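Local coordinates for protein probable dipeptidase (Pseudomonas aeruginosa, PDB 3B40) that probably acts as a metal-dependent dipeptidase, a TIM-barrel hydrolase of peptidase family M19, at residues K256-I262 with K348-H353; T216-E220 with H250-I255; I208-Q213 with I230-S235. The protein carries 11 engineered substitutions. Residues are numbered along the deposited sequence.

Overall arrangement
The three contacts lie on neighbouring parts of one TIM barrel. Contact 3 pairs two parallel strands of the barrel wall and runs to their C-terminal ends, where this fold places its active site; contact 2 sets the helices that follow those strands side by side outside it; contact 1 joins the end of helix 249-257 and the start of the next strand to the turn leading into strand 354-357, where a cadmium ion sits at the N-terminal strand ends. The centre of contact 1 lies about 12 Å from those of the other two, which are about 10 Å apart. Ile255 links the layers: its CD1 lies 3.9 Å from Val211 CG2 and 4.0 Å from Ala232 CB.

Contact 1: residues K256-I262 with K348-H353; sequences KDSGGVI and KVGIDH. With CD (cadmium ion), chain C.
A cadmium site marks this helix-to-strand turn at the N-terminal end of the TIM-barrel strands. Helix 249-257 closes in a Schellman motif, with Gly259 at phi/psi 93/12 and its N bonded to Lys256 O (2.8 Å); Gly260 and Val261 then extend into strand 261-265. Across from it, helix 335-349 ends at Val349, Gly350 (94/155) breaks it with positive phi, and a turn with His353 N on Gly350 O (3.0 Å) delivers His353 beside Val261, their CA atoms 4.4 Å apart. Two strong bonds tie the segments together: Ile262 N to His353 O, 2.8 Å, and His353 ND1 (chi1 m) to Gly260 O, 2.8 Å. Lys256 (chi1 t) lays CG over the imidazole face as a CH-pi contact, 3.9 Å from the centroid of the His353 ring, while its NZ bonds weakly to Val349 O (3.0 Å). Deeper in, Ile262 CD1 meets Val349 CG2 at 3.9 Å. His353 NE2 binds cadmium at 2.3 Å; four waters join it, one accepting from Lys256 NZ at 2.8 Å.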
loop_
_atom_site.group_PDB
_atom_site.type_symbol
_atom_site.label_atom_id
_atom_site.label_comp_id
_atom_site.label_asym_id
_atom_site.label_seq_id
_atom_site.Cartn_x
_atom_site.Cartn_y
_atom_site.Cartn_z
ATOM N N LYS A 256 -4.026 -13.808 -9.174
ATOM C CA LYS A 256 -5.317 -14.528 -9.285
ATOM C C LYS A 256 -5.108 -16.054 -9.133
ATOM O O LYS A 256 -5.797 -16.711 -8.352
ATOM C CB LYS A 256 -5.998 -14.217 -10.641
ATOM C CG LYS A 256 -7.350 -14.979 -10.899
ATOM C CD LYS A 256 -7.464 -15.375 -12.375
ATOM C CE LYS A 256 -8.884 -15.285 -12.917
ATOM N NZ LYS A 256 -9.915 -16.009 -12.095
ATOM N N ASP A 257 -4.146 -16.591 -9.884
ATOM C CA ASP A 257 -3.877 -18.038 -9.923
ATOM C C ASP A 257 -3.395 -18.595 -8.592
ATOM O O ASP A 257 -3.544 -19.777 -8.334
ATOM C CB ASP A 257 -2.847 -18.389 -10.988
ATOM C CG ASP A 257 -3.372 -18.244 -12.413
ATOM O OD1 ASP A 257 -4.609 -18.176 -12.636
ATOM O OD2 ASP A 257 -2.515 -18.186 -13.323
ATOM N N SER A 258 -2.818 -17.763 -7.738
ATOM C CA SER A 258 -2.472 -18.205 -6.377
ATOM C C SER A 258 -3.707 -18.282 -5.493
ATOM O O SER A 258 -3.622 -18.805 -4.383
ATOM C CB SER A 258 -1.438 -17.251 -5.724
ATOM O OG SER A 258 -2.034 -16.032 -5.270
ATOM N N GLY A 259 -4.843 -17.740 -5.964
ATOM C CA GLY A 259 -6.041 -17.641 -5.132
ATOM C C GLY A 259 -6.125 -16.309 -4.414
ATOM O O GLY A 259 -6.969 -16.129 -3.552
ATOM N N GLY A 260 -5.273 -15.359 -4.810
ATOM C CA GLY A 260 -5.075 -14.148 -4.045
ATOM C C GLY A 260 -5.917 -12.957 -4.459
ATOM O O GLY A 260 -6.944 -13.118 -5.136
ATOM N N VAL A 261 -5.486 -11.751 -4.066
ATOM C CA VAL A 261 -6.330 -10.554 -4.269
ATOM C C VAL A 261 -5.509 -9.344 -4.659
ATOM O O VAL A 261 -4.428 -9.115 -4.115
ATOM C CB VAL A 261 -7.211 -10.176 -2.986
ATOM C CG1 VAL A 261 -8.170 -9.061 -3.321
ATOM C CG2 VAL A 261 -8.018 -11.367 -2.480
ATOM N N ILE A 262 -6.049 -8.552 -5.587
ATOM C CA ILE A 262 -5.448 -7.278 -5.995
ATOM C C ILE A 262 -6.250 -6.173 -5.332
ATOM O O ILE A 262 -7.410 -5.950 -5.660
ATOM C CB ILE A 262 -5.436 -7.120 -7.531
ATOM C CG1 ILE A 262 -4.604 -8.251 -8.148
ATOM C CG2 ILE A 262 -4.821 -5.775 -7.944
ATOM C CD1 ILE A 262 -5.162 -8.790 -9.404
ATOM N N LYS A 348 -10.437 -8.571 -15.621
ATOM C CA LYS A 348 -9.277 -9.406 -15.818
ATOM C C LYS A 348 -9.231 -10.631 -14.871
ATOM O O LYS A 348 -8.979 -11.747 -15.329
ATOM C CB LYS A 348 -7.987 -8.563 -15.746
ATOM C CG LYS A 348 -7.842 -7.523 -16.881
ATOM C CD LYS A 348 -8.181 -8.112 -18.264
ATOM C CE LYS A 348 -8.112 -7.053 -19.357
ATOM N NZ LYS A 348 -8.217 -7.601 -20.734
ATOM N N VAL A 349 -9.485 -10.440 -13.568
ATOM C CA VAL A 349 -9.347 -11.556 -12.620
ATOM C C VAL A 349 -10.634 -12.096 -11.971
ATOM O O VAL A 349 -10.604 -13.147 -11.343
ATOM C CB VAL A 349 -8.267 -11.278 -11.546
ATOM C CG1 VAL A 349 -6.932 -11.002 -12.233
ATOM C CG2 VAL A 349 -8.661 -10.058 -10.709
ATOM N N GLY A 350 -11.744 -11.374 -12.118
ATOM C CA GLY A 350 -13.032 -11.786 -11.561
ATOM C C GLY A 350 -13.283 -11.177 -10.197
ATOM O O GLY A 350 -12.323 -10.861 -9.457
ATOM N N ILE A 351 -14.564 -11.047 -9.838
ATOM C CA ILE A 351 -14.960 -10.289 -8.637
ATOM C C ILE A 351 -14.300 -10.848 -7.380
ATOM O O ILE A 351 -14.118 -10.125 -6.414
ATOM C CB ILE A 351 -16.535 -10.181 -8.452
ATOM C CG1 ILE A 351 -16.897 -9.224 -7.309
ATOM C CG2 ILE A 351 -17.214 -11.523 -8.232
ATOM C CD1 ILE A 351 -16.692 -7.755 -7.669
ATOM N N ASP A 352 -13.944 -12.131 -7.402
ATOM C CA ASP A 352 -13.433 -12.799 -6.194
ATOM C C ASP A 352 -11.963 -12.452 -5.876
ATOM O O ASP A 352 -11.401 -12.862 -4.830
ATOM C CB ASP A 352 -13.559 -14.313 -6.332
ATOM C CG ASP A 352 -15.002 -14.820 -6.257
ATOM O OD1 ASP A 352 -15.892 -14.205 -5.601
ATOM O OD2 ASP A 352 -15.226 -15.911 -6.823
ATOM N N HIS A 353 -11.329 -11.701 -6.766
ATOM C CA HIS A 353 -9.889 -11.468 -6.647
ATOM C C HIS A 353 -9.498 -10.021 -6.594
ATOM O O HIS A 353 -8.315 -9.673 -6.869
ATOM C CB HIS A 353 -9.157 -12.187 -7.786
ATOM C CG HIS A 353 -9.363 -13.658 -7.746
ATOM N ND1 HIS A 353 -8.730 -14.459 -6.820
ATOM C CD2 HIS A 353 -10.200 -14.464 -8.442
ATOM C CE1 HIS A 353 -9.127 -15.709 -6.989
ATOM N NE2 HIS A 353 -10.007 -15.736 -7.972
HETATM CD CD CD C . -11.233 -17.618 -8.430
HETATM O O HOH W 1 -9.639 -18.143 -10.278
HETATM O O HOH W 2 -12.612 -17.654 -6.560
HETATM O O HOH W 3 -10.511 -18.691 -6.043
HETATM O O HOH W 4 -12.582 -16.408 -10.075
#

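Contact 2: residues T216-E220 with H250-I255; sequences TKALE and HEMQLI
Thr216 opens helix 216-225, which runs nearly parallel to helix 249-257: the short axes of 216-220 and 250-255 cross at 24° and approach to 10.6 Å, with the CA atoms of Thr216 and Glu251 nearest at 7.4 Å. Both segments are regular alpha-helix. With chi1 m, Thr216 gives its hydroxyl to the carboxylate opposite, OG1 donating to Glu251 OE2 at 2.7 Å; Glu251 reaches across with chi1 m and chi2 t. One turn on, Leu219 (chi1 t) points toward the second helix. Its CD2 lies 3.9 Å from Leu254 CD1, and its CD1 is 3.8 Å from Glu251 OE2 and 4.5 Å from Ile255 CD1. Leu219 and Ile255 both touch Val211, just past strand 208-210, and Ile255 also touches Ile230 and Ala232 of strand 230-235, so the seam lies against the barrel wall. Glu220 (m, t), partly exposed, comes next: CG packs on Leu254 CD1 at 3.9 Å, and OE2 comes no closer than 4.4 Å to His250 ND1. Such side-by-side helices, each following a parallel strand, form the outer layer of a TIM barrel. Glu251 OE1 accepts from the backbone N of Ser248, just before its helix. A buried carboxylate therefore has a hydrogen-bond donor at each oxygen, one from its own helix start and one from the neighbouring helix, beside the apolar packing of Leu219, Leu254 and Ile255.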
loop_
_atom_site.group_PDB
_atom_site.type_symbol
_atom_site.label_atom_id
_atom_site.label_comp_id
_atom_site.label_asym_id
_atom_site.label_seq_id
_atom_site.Cartn_x
_atom_site.Cartn_y
_atom_site.Cartn_z
ATOM N N THR A 216 8.744 -6.703 -11.307
ATOM C CA THR A 216 8.019 -7.752 -12.034
ATOM C C THR A 216 8.646 -9.126 -11.917
ATOM O O THR A 216 7.936 -10.107 -11.680
ATOM C CB THR A 216 7.815 -7.380 -13.507
ATOM O OG1 THR A 216 6.936 -6.242 -13.543
ATOM C CG2 THR A 216 7.147 -8.556 -14.294
ATOM N N LYS A 217 9.963 -9.198 -12.061
ATOM C CA LYS A 217 10.659 -10.475 -11.896
ATOM C C LYS A 217 10.549 -11.059 -10.500
ATOM O O LYS A 217 10.495 -12.281 -10.352
ATOM C CB LYS A 217 12.135 -10.348 -12.269
ATOM C CG LYS A 217 12.360 -10.274 -13.774
ATOM C CD LYS A 217 13.810 -9.839 -14.060
ATOM C CE LYS A 217 13.984 -9.453 -15.537
ATOM N NZ LYS A 217 13.589 -10.581 -16.442
ATOM N N ALA A 218 10.526 -10.201 -9.483
ATOM C CA ALA A 218 10.464 -10.675 -8.106
ATOM C C ALA A 218 9.068 -11.212 -7.837
ATOM O O ALA A 218 8.920 -12.253 -7.208
ATOM C CB ALA A 218 10.796 -9.579 -7.160
ATOM N N LEU A 219 8.064 -10.489 -8.335
ATOM C CA LEU A 219 6.682 -10.952 -8.311
ATOM C C LEU A 219 6.596 -12.333 -8.947
ATOM O O LEU A 219 5.967 -13.214 -8.385
ATOM C CB LEU A 219 5.770 -9.999 -9.087
ATOM C CG LEU A 219 4.258 -10.219 -8.946
ATOM C CD1 LEU A 219 3.488 -8.890 -9.060
ATOM C CD2 LEU A 219 3.697 -11.281 -9.907
ATOM N N GLU A 220 7.227 -12.509 -10.119
ATOM C CA GLU A 220 7.111 -13.758 -10.857
ATOM C C GLU A 220 7.669 -14.902 -10.035
ATOM O O GLU A 220 7.102 -15.992 -10.037
ATOM C CB GLU A 220 7.818 -13.660 -12.221
ATOM C CG GLU A 220 7.022 -12.829 -13.247
ATOM C CD GLU A 220 7.821 -12.485 -14.497
ATOM O OE1 GLU A 220 9.050 -12.702 -14.524
ATOM O OE2 GLU A 220 7.223 -11.964 -15.446
ATOM N N HIS A 250 -0.673 -9.808 -16.983
ATOM C CA HIS A 250 -0.021 -11.069 -16.608
ATOM C C HIS A 250 0.342 -11.165 -15.106
ATOM O O HIS A 250 0.196 -12.214 -14.492
ATOM C CB HIS A 250 1.208 -11.334 -17.479
ATOM C CG HIS A 250 1.859 -12.658 -17.187
ATOM N ND1 HIS A 250 3.012 -12.768 -16.442
ATOM C CD2 HIS A 250 1.492 -13.923 -17.507
ATOM C CE1 HIS A 250 3.331 -14.043 -16.315
ATOM N NE2 HIS A 250 2.427 -14.763 -16.955
ATOM N N GLU A 251 0.821 -10.063 -14.521
ATOM C CA GLU A 251 1.107 -10.028 -13.080
ATOM C C GLU A 251 -0.168 -10.281 -12.254
ATOM O O GLU A 251 -0.162 -11.063 -11.285
ATOM C CB GLU A 251 1.745 -8.684 -12.689
ATOM C CG GLU A 251 3.192 -8.566 -13.152
ATOM C CD GLU A 251 3.796 -7.186 -12.926
ATOM O OE1 GLU A 251 3.301 -6.170 -13.493
ATOM O OE2 GLU A 251 4.796 -7.118 -12.203
ATOM N N MET A 252 -1.254 -9.637 -12.661
ATOM C CA MET A 252 -2.602 -9.859 -12.109
ATOM C C MET A 252 -3.036 -11.322 -12.214
ATOM O O MET A 252 -3.570 -11.894 -11.258
ATOM C CB MET A 252 -3.644 -8.954 -12.817
ATOM C CG MET A 252 -3.581 -7.423 -12.554
ATOM S SD MET A 252 -4.837 -6.401 -13.491
ATOM C CE MET A 252 -3.644 -5.331 -14.211
ATOM N N GLN A 253 -2.792 -11.953 -13.363
ATOM C CA GLN A 253 -3.167 -13.366 -13.525
ATOM C C GLN A 253 -2.411 -14.255 -12.533
ATOM O O GLN A 253 -2.977 -15.183 -11.979
ATOM C CB GLN A 253 -2.900 -13.849 -14.949
ATOM C CG GLN A 253 -3.969 -13.409 -15.984
ATOM C CD GLN A 253 -5.385 -13.816 -15.570
ATOM O OE1 GLN A 253 -5.696 -15.020 -15.478
ATOM N NE2 GLN A 253 -6.245 -12.816 -15.311
ATOM N N LEU A 254 -1.127 -13.983 -12.346
ATOM C CA LEU A 254 -0.327 -14.699 -11.363
ATOM C C LEU A 254 -0.887 -14.620 -9.940
ATOM O O LEU A 254 -0.850 -15.613 -9.185
ATOM C CB LEU A 254 1.123 -14.215 -11.392
ATOM C CG LEU A 254 1.930 -14.635 -12.630
ATOM C CD1 LEU A 254 3.362 -14.085 -12.536
ATOM C CD2 LEU A 254 1.945 -16.168 -12.842
ATOM N N ILE A 255 -1.372 -13.438 -9.564
ATOM C CA ILE A 255 -1.896 -13.219 -8.220
ATOM C C ILE A 255 -3.204 -13.971 -8.143
ATOM O O ILE A 255 -3.448 -14.709 -7.187
ATOM C CB ILE A 255 -2.109 -11.694 -7.928
ATOM C CG1 ILE A 255 -0.756 -10.965 -7.828
ATOM C CG2 ILE A 255 -3.005 -11.488 -6.680
ATOM C CD1 ILE A 255 -0.865 -9.425 -8.050
#

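Contact 3: residues I208-Q213 with I230-S235; sequences IIDVSQ and IVASHS
Strands 208-210 and 230-232 run parallel, their short axes 4.9 Å apart at closest and 39° askew, with Asp210 beside Val231 (CA-CA 4.9 Å). Val231 is bonded through both its backbone N and its backbone O: the N donates to Ile209 O at 3.0 Å, and the O accepts from Val211 N at 2.7 Å. Asp210 CA-H also points at Val231 O, 3.2 Å away. Ile209 and Ile230 turn to one face, where Val222 of helix 216-225 covers both; Val211 CG1 touches Ile230 CD1 at 3.8 Å. Asp210 and Val231 face the other way, and Ile208 CG2 packs on Val231 CG2 at 3.7 Å. The segments and the helix between them make a beta-alpha-beta crossover of the TIM barrel, and past Asp210 and Ala232 the chain reaches the C-terminal strand ends, where this fold places its active site. There the buried Asp210 carboxylate (chi1 t) is fully engaged. OD1 closes an Asx turn by accepting Ser212 N (3.0 Å) and also takes Ser233 N (2.9 Å); OD2 receives a very short bond, 2.5 Å, from Ser233 OG. That hydroxyl in turn accepts from His234 ND1 at 2.9 Å, leaving His234 NE2 as acceptor for Gln213 NE2 (3.1 Å). Gln213 OE1 is bound by Arg176. Ser212 OG (chi1 m) accepts His234 N at 2.9 Å and shares a 2.7 Å bond with Ser235 OG, which also meets Arg245 weakly.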
loop_
_atom_site.group_PDB
_atom_site.type_symbol
_atom_site.label_atom_id
_atom_site.label_comp_id
_atom_site.label_asym_id
_atom_site.label_seq_id
_atom_site.Cartn_x
_atom_site.Cartn_y
_atom_site.Cartn_z
ATOM N N ILE A 208 0.786 -13.666 5.035
ATOM C CA ILE A 208 0.402 -13.334 3.674
ATOM C C ILE A 208 1.589 -12.643 3.009
ATOM O O ILE A 208 2.122 -11.668 3.559
ATOM C CB ILE A 208 -0.822 -12.366 3.609
ATOM C CG1 ILE A 208 -2.066 -12.956 4.293
ATOM C CG2 ILE A 208 -1.163 -12.029 2.137
ATOM C CD1 ILE A 208 -3.096 -11.891 4.723
ATOM N N ILE A 209 2.005 -13.147 1.854
ATOM C CA ILE A 209 2.998 -12.428 1.036
ATOM C C ILE A 209 2.358 -11.325 0.194
ATOM O O ILE A 209 1.403 -11.581 -0.561
ATOM C CB ILE A 209 3.812 -13.379 0.116
ATOM C CG1 ILE A 209 4.570 -14.429 0.950
ATOM C CG2 ILE A 209 4.784 -12.520 -0.799
ATOM C CD1 ILE A 209 5.006 -15.667 0.162
ATOM N N ASP A 210 2.899 -10.112 0.322
ATOM C CA ASP A 210 2.397 -8.906 -0.362
ATOM C C ASP A 210 3.374 -8.495 -1.477
ATOM O O ASP A 210 4.555 -8.254 -1.209
ATOM C CB ASP A 210 2.223 -7.788 0.672
ATOM C CG ASP A 210 1.757 -6.461 0.069
ATOM O OD1 ASP A 210 1.380 -6.394 -1.128
ATOM O OD2 ASP A 210 1.781 -5.468 0.833
ATOM N N VAL A 211 2.888 -8.462 -2.722
ATOM C CA VAL A 211 3.739 -8.173 -3.843
ATOM C C VAL A 211 3.684 -6.719 -4.341
ATOM O O VAL A 211 4.412 -6.380 -5.257
ATOM C CB VAL A 211 3.510 -9.163 -5.039
ATOM C CG1 VAL A 211 3.695 -10.613 -4.559
ATOM C CG2 VAL A 211 2.134 -8.949 -5.640
ATOM N N SER A 212 2.854 -5.866 -3.743
ATOM C CA SER A 212 2.833 -4.448 -4.152
ATOM C C SER A 212 4.226 -3.863 -3.890
ATOM O O SER A 212 4.792 -4.153 -2.846
ATOM C CB SER A 212 1.768 -3.656 -3.381
ATOM O OG SER A 212 0.470 -3.947 -3.882
ATOM N N GLN A 213 4.763 -3.094 -4.857
ATOM C CA GLN A 213 6.069 -2.389 -4.777
ATOM C C GLN A 213 7.267 -3.199 -5.338
ATOM O O GLN A 213 8.315 -2.636 -5.659
ATOM C CB GLN A 213 6.387 -1.889 -3.355
ATOM C CG GLN A 213 5.308 -0.984 -2.633
ATOM C CD GLN A 213 5.552 0.505 -2.696
ATOM O OE1 GLN A 213 6.539 0.965 -3.275
ATOM N NE2 GLN A 213 4.632 1.300 -2.070
ATOM N N ILE A 230 -1.294 -15.091 -2.645
ATOM C CA ILE A 230 -0.521 -13.869 -2.511
ATOM C C ILE A 230 -1.431 -12.676 -2.781
ATOM O O ILE A 230 -2.513 -12.823 -3.385
ATOM C CB ILE A 230 0.769 -13.871 -3.410
ATOM C CG1 ILE A 230 0.448 -13.854 -4.905
ATOM C CG2 ILE A 230 1.694 -15.144 -3.052
ATOM C CD1 ILE A 230 1.705 -13.587 -5.807
ATOM N N VAL A 231 -1.002 -11.509 -2.329
ATOM C CA VAL A 231 -1.832 -10.323 -2.382
ATOM C C VAL A 231 -1.002 -9.151 -2.903
ATOM O O VAL A 231 0.216 -9.107 -2.723
ATOM C CB VAL A 231 -2.435 -10.050 -0.937
ATOM C CG1 VAL A 231 -2.975 -8.656 -0.790
ATOM C CG2 VAL A 231 -3.544 -11.147 -0.603
ATOM N N ALA A 232 -1.646 -8.222 -3.591
ATOM C CA ALA A 232 -1.056 -6.934 -3.830
ATOM C C ALA A 232 -1.873 -5.947 -2.965
ATOM O O ALA A 232 -3.005 -5.622 -3.325
ATOM C CB ALA A 232 -1.155 -6.570 -5.320
ATOM N N SER A 233 -1.290 -5.486 -1.856
ATOM C CA SER A 233 -2.031 -4.746 -0.838
ATOM C C SER A 233 -2.385 -3.298 -1.277
ATOM O O SER A 233 -3.313 -2.698 -0.738
ATOM C CB SER A 233 -1.240 -4.737 0.475
ATOM O OG SER A 233 -0.091 -3.909 0.324
ATOM N N HIS A 234 -1.654 -2.760 -2.264
ATOM C CA HIS A 234 -1.959 -1.442 -2.829
ATOM C C HIS A 234 -1.326 -1.317 -4.198
ATOM O O HIS A 234 -0.146 -0.895 -4.301
ATOM C CB HIS A 234 -1.503 -0.288 -1.899
ATOM C CG HIS A 234 -0.050 -0.331 -1.488
ATOM N ND1 HIS A 234 0.572 -1.474 -1.038
ATOM C CD2 HIS A 234 0.880 0.655 -1.392
ATOM C CE1 HIS A 234 1.825 -1.200 -0.701
ATOM N NE2 HIS A 234 2.033 0.088 -0.892
ATOM N N SER A 235 -2.084 -1.703 -5.227
ATOM C CA SER A 235 -1.626 -1.633 -6.636
ATOM C C SER A 235 -2.770 -1.187 -7.565
ATOM O O SER A 235 -3.929 -1.364 -7.212
ATOM C CB SER A 235 -1.092 -3.004 -7.084
ATOM O OG SER A 235 0.190 -3.280 -6.516
#